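Local coordinates for protein meso-diaminopimelate dehydrogenase (Clostridium tetani, PDB 3WGY) that probably catalyses the reversible NADP-dependent oxidative deamination of meso-diaminopimelate, the wild-type reaction of its enzyme family, at residues 5-10 and 27-32. The protein carries 6 engineered substitutions. Residues are numbered along the deposited sequence; the frame is centred on the assembly and turned at random.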
ATOM      1  N   ILE B   5      -3.970 -10.660 -23.585  1.00 47.15           N
ATOM      2  CA  ILE B   5      -4.435 -11.576 -22.544  1.00 44.48           C
ATOM      3  C   ILE B   5      -5.941 -11.723 -22.770  1.00 42.25           C
ATOM      4  O   ILE B   5      -6.670 -10.736 -22.767  1.00 41.86           O
ATOM      5  CB  ILE B   5      -4.174 -11.010 -21.115  1.00 43.31           C
ATOM      6  CG1 ILE B   5      -2.668 -10.932 -20.848  1.00 44.24           C
ATOM      7  CG2 ILE B   5      -4.819 -11.911 -20.066  1.00 42.26           C
ATOM      8  CD1 ILE B   5      -2.307 -10.426 -19.457  1.00 39.70           C
ATOM      9  N   ARG B   6      -6.398 -12.955 -22.974  1.00 42.25           N
ATOM     10  CA  ARG B   6      -7.810 -13.223 -23.244  1.00 41.08           C
ATOM     11  C   ARG B   6      -8.649 -13.324 -21.976  1.00 40.56           C
ATOM     12  O   ARG B   6      -8.555 -14.298 -21.230  1.00 37.64           O
ATOM     13  CB  ARG B   6      -7.941 -14.515 -24.053  1.00 41.45           C
ATOM     14  CG  ARG B   6      -7.263 -14.455 -25.425  1.00 44.17           C
ATOM     15  CD  ARG B   6      -7.220 -15.829 -26.078  1.00 43.87           C
ATOM     16  NE  ARG B   6      -6.492 -16.766 -25.230  1.00 48.29           N
ATOM     17  CZ  ARG B   6      -6.251 -18.035 -25.541  1.00 50.33           C
ATOM     18  NH1 ARG B   6      -6.679 -18.530 -26.696  1.00 51.24           N
ATOM     19  NH2 ARG B   6      -5.586 -18.809 -24.690  1.00 49.45           N
ATOM     20  N   ILE B   7      -9.489 -12.324 -21.749  1.00 38.78           N
ATOM     21  CA  ILE B   7     -10.310 -12.316 -20.553  1.00 37.67           C
ATOM     22  C   ILE B   7     -11.730 -12.804 -20.805  1.00 37.22           C
ATOM     23  O   ILE B   7     -12.281 -12.625 -21.889  1.00 37.52           O
ATOM     24  CB  ILE B   7     -10.367 -10.902 -19.926  1.00 36.94           C
ATOM     25  CG1 ILE B   7      -8.960 -10.453 -19.503  1.00 33.55           C
ATOM     26  CG2 ILE B   7     -11.305 -10.898 -18.724  1.00 38.37           C
ATOM     27  CD1 ILE B   7      -8.298 -11.351 -18.496  1.00 32.42           C
ATOM     28  N   GLY B   8     -12.304 -13.437 -19.789  1.00 36.52           N
ATOM     29  CA  GLY B   8     -13.663 -13.929 -19.878  1.00 36.37           C
ATOM     30  C   GLY B   8     -14.413 -13.431 -18.659  1.00 35.86           C
ATOM     31  O   GLY B   8     -13.916 -13.545 -17.541  1.00 36.25           O
ATOM     32  N   ILE B   9     -15.600 -12.876 -18.870  1.00 34.64           N
ATOM     33  CA  ILE B   9     -16.399 -12.355 -17.768  1.00 36.15           C
ATOM     34  C   ILE B   9     -17.630 -13.215 -17.507  1.00 36.57           C
ATOM     35  O   ILE B   9     -18.390 -13.506 -18.428  1.00 38.29           O
ATOM     36  CB  ILE B   9     -16.886 -10.902 -18.063  1.00 33.45           C
ATOM     37  CG1 ILE B   9     -15.690  -9.979 -18.299  1.00 34.07           C
ATOM     38  CG2 ILE B   9     -17.731 -10.391 -16.902  1.00 33.03           C
ATOM     39  CD1 ILE B   9     -16.080  -8.556 -18.660  1.00 32.45           C
ATOM     40  N   VAL B  10     -17.820 -13.621 -16.256  1.00 36.46           N
ATOM     41  CA  VAL B  10     -18.988 -14.414 -15.887  1.00 35.55           C
ATOM     42  C   VAL B  10     -19.898 -13.526 -15.047  1.00 36.07           C
ATOM     43  O   VAL B  10     -19.552 -13.161 -13.919  1.00 35.43           O
ATOM     44  CB  VAL B  10     -18.618 -15.640 -15.042  1.00 35.33           C
ATOM     45  CG1 VAL B  10     -19.882 -16.396 -14.670  1.00 37.37           C
ATOM     46  CG2 VAL B  10     -17.664 -16.547 -15.808  1.00 37.26           C
ATOM     47  N   ASP B  27      -4.600  -1.900 -22.836  1.00 46.92           N
ATOM     48  CA  ASP B  27      -4.156  -2.290 -24.167  1.00 46.92           C
ATOM     49  C   ASP B  27      -3.626  -3.716 -24.326  1.00 44.05           C
ATOM     50  O   ASP B  27      -3.626  -4.248 -25.433  1.00 44.78           O
ATOM     51  CB  ASP B  27      -3.097  -1.302 -24.666  1.00 50.19           C
ATOM     52  CG  ASP B  27      -3.673   0.075 -24.946  1.00 53.84           C
ATOM     53  OD1 ASP B  27      -4.564   0.177 -25.818  1.00 56.85           O
ATOM     54  OD2 ASP B  27      -3.241   1.054 -24.296  1.00 54.88           O
ATOM     55  N   ASP B  28      -3.172  -4.342 -23.247  1.00 40.73           N
ATOM     56  CA  ASP B  28      -2.654  -5.704 -23.361  1.00 38.98           C
ATOM     57  C   ASP B  28      -3.715  -6.782 -23.131  1.00 39.35           C
ATOM     58  O   ASP B  28      -3.407  -7.980 -23.106  1.00 38.76           O
ATOM     59  CB  ASP B  28      -1.483  -5.901 -22.401  1.00 38.22           C
ATOM     60  CG  ASP B  28      -1.902  -5.874 -20.945  1.00 39.14           C
ATOM     61  OD1 ASP B  28      -2.849  -5.136 -20.607  1.00 35.12           O
ATOM     62  OD2 ASP B  28      -1.261  -6.585 -20.140  1.00 40.96           O
ATOM     63  N   MET B  29      -4.964  -6.362 -22.976  1.00 39.47           N
ATOM     64  CA  MET B  29      -6.055  -7.309 -22.752  1.00 39.79           C
ATOM     65  C   MET B  29      -7.135  -7.239 -23.816  1.00 39.09           C
ATOM     66  O   MET B  29      -7.311  -6.220 -24.490  1.00 37.10           O
ATOM     67  CB  MET B  29      -6.706  -7.067 -21.397  1.00 37.56           C
ATOM     68  CG  MET B  29      -5.842  -7.428 -20.226  1.00 37.27           C
ATOM     69  SD  MET B  29      -6.697  -6.995 -18.704  1.00 41.43           S
ATOM     70  CE  MET B  29      -5.348  -7.112 -17.525  1.00 30.29           C
ATOM     71  N   GLU B  30      -7.874  -8.333 -23.940  1.00 38.65           N
ATOM     72  CA  GLU B  30      -8.952  -8.420 -24.906  1.00 41.88           C
ATOM     73  C   GLU B  30     -10.091  -9.199 -24.269  1.00 41.67           C
ATOM     74  O   GLU B  30      -9.868 -10.231 -23.642  1.00 39.90           O
ATOM     75  CB  GLU B  30      -8.456  -9.142 -26.151  1.00 45.49           C
ATOM     76  CG  GLU B  30      -9.105  -8.697 -27.432  1.00 52.96           C
ATOM     77  CD  GLU B  30      -8.275  -9.078 -28.634  1.00 56.47           C
ATOM     78  OE1 GLU B  30      -8.141 -10.294 -28.905  1.00 57.69           O
ATOM     79  OE2 GLU B  30      -7.744  -8.157 -29.295  1.00 59.18           O
ATOM     80  N   LEU B  31     -11.307  -8.685 -24.400  1.00 41.82           N
ATOM     81  CA  LEU B  31     -12.467  -9.367 -23.846  1.00 42.90           C
ATOM     82  C   LEU B  31     -12.904 -10.395 -24.878  1.00 43.31           C
ATOM     83  O   LEU B  31     -13.181 -10.048 -26.020  1.00 42.31           O
ATOM     84  CB  LEU B  31     -13.604  -8.376 -23.586  1.00 42.85           C
ATOM     85  CG  LEU B  31     -14.882  -8.979 -22.992  1.00 41.51           C
ATOM     86  CD1 LEU B  31     -14.550  -9.824 -21.763  1.00 41.66           C
ATOM     87  CD2 LEU B  31     -15.846  -7.854 -22.630  1.00 41.47           C
ATOM     88  N   GLU B  32     -12.949 -11.658 -24.478  1.00 44.33           N
ATOM     89  CA  GLU B  32     -13.343 -12.723 -25.387  1.00 43.55           C
ATOM     90  C   GLU B  32     -14.841 -12.965 -25.332  1.00 42.19           C
ATOM     91  O   GLU B  32     -15.505 -13.038 -26.364  1.00 41.47           O
ATOM     92  CB  GLU B  32     -12.593 -14.009 -25.040  1.00 46.77           C
ATOM     93  CG  GLU B  32     -11.738 -14.564 -26.181  1.00 52.22           C
ATOM     94  CD  GLU B  32     -10.934 -13.491 -26.898  1.00 54.04           C
ATOM     95  OE1 GLU B  32     -11.527 -12.727 -27.692  1.00 55.95           O
ATOM     96  OE2 GLU B  32      -9.710 -13.405 -26.664  1.00 56.10           O
TER
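Ile-5, Ile-7 and the backbone of residues 28-32 form a parallel ladder that joins the two strands of a beta-alpha-beta unit in the Rossmann-type nucleotide-binding domain; helix 14-23 makes the crossover. Four hydrogen bonds link the two segments, with the donor alternating between them. Ile-5 N donates to Asp-28 O at 2.8 Å, and Glu-30 N answers to Ile-5 O. Ile-7 N then reaches Glu-30 O in an almost straight bond (174° at the hydrogen). Glu-32 N donates to Ile-7 O, and the ladder runs on through Ile-9 and Ala-33.

One face of the sheet carries Ile-5, Ile-7, Met-29 and Leu-31. Met-29 CG lies 4.1 Å from Ile-5 CB, and the extended chain beyond it sets SD 4.2 Å from Ile-7 CG1. Helix 276-296 covers this end through Tyr-292, Val-285 and Arg-289, the last also salt-bridged to Asp-28 OD2. Farther along, Leu-31 CG stands anti to its backbone N (chi1 -180°), and its CD1 meets Ile-9 CG1 at 3.7 Å; these two side chains cross at about a right angle beside Glu-20 of helix 14-23.

On the other face, Arg-6 directs its guanidinium away from the neighbouring strand, with NE salt-bridged to Asp-64. Glu-32 OE2 therefore lies against the CB, CG and CD methylenes of Arg-6, 3.3 Å from CB, while Arg-6 NE stays 4.9 Å from OE2, so the charged atoms do not touch.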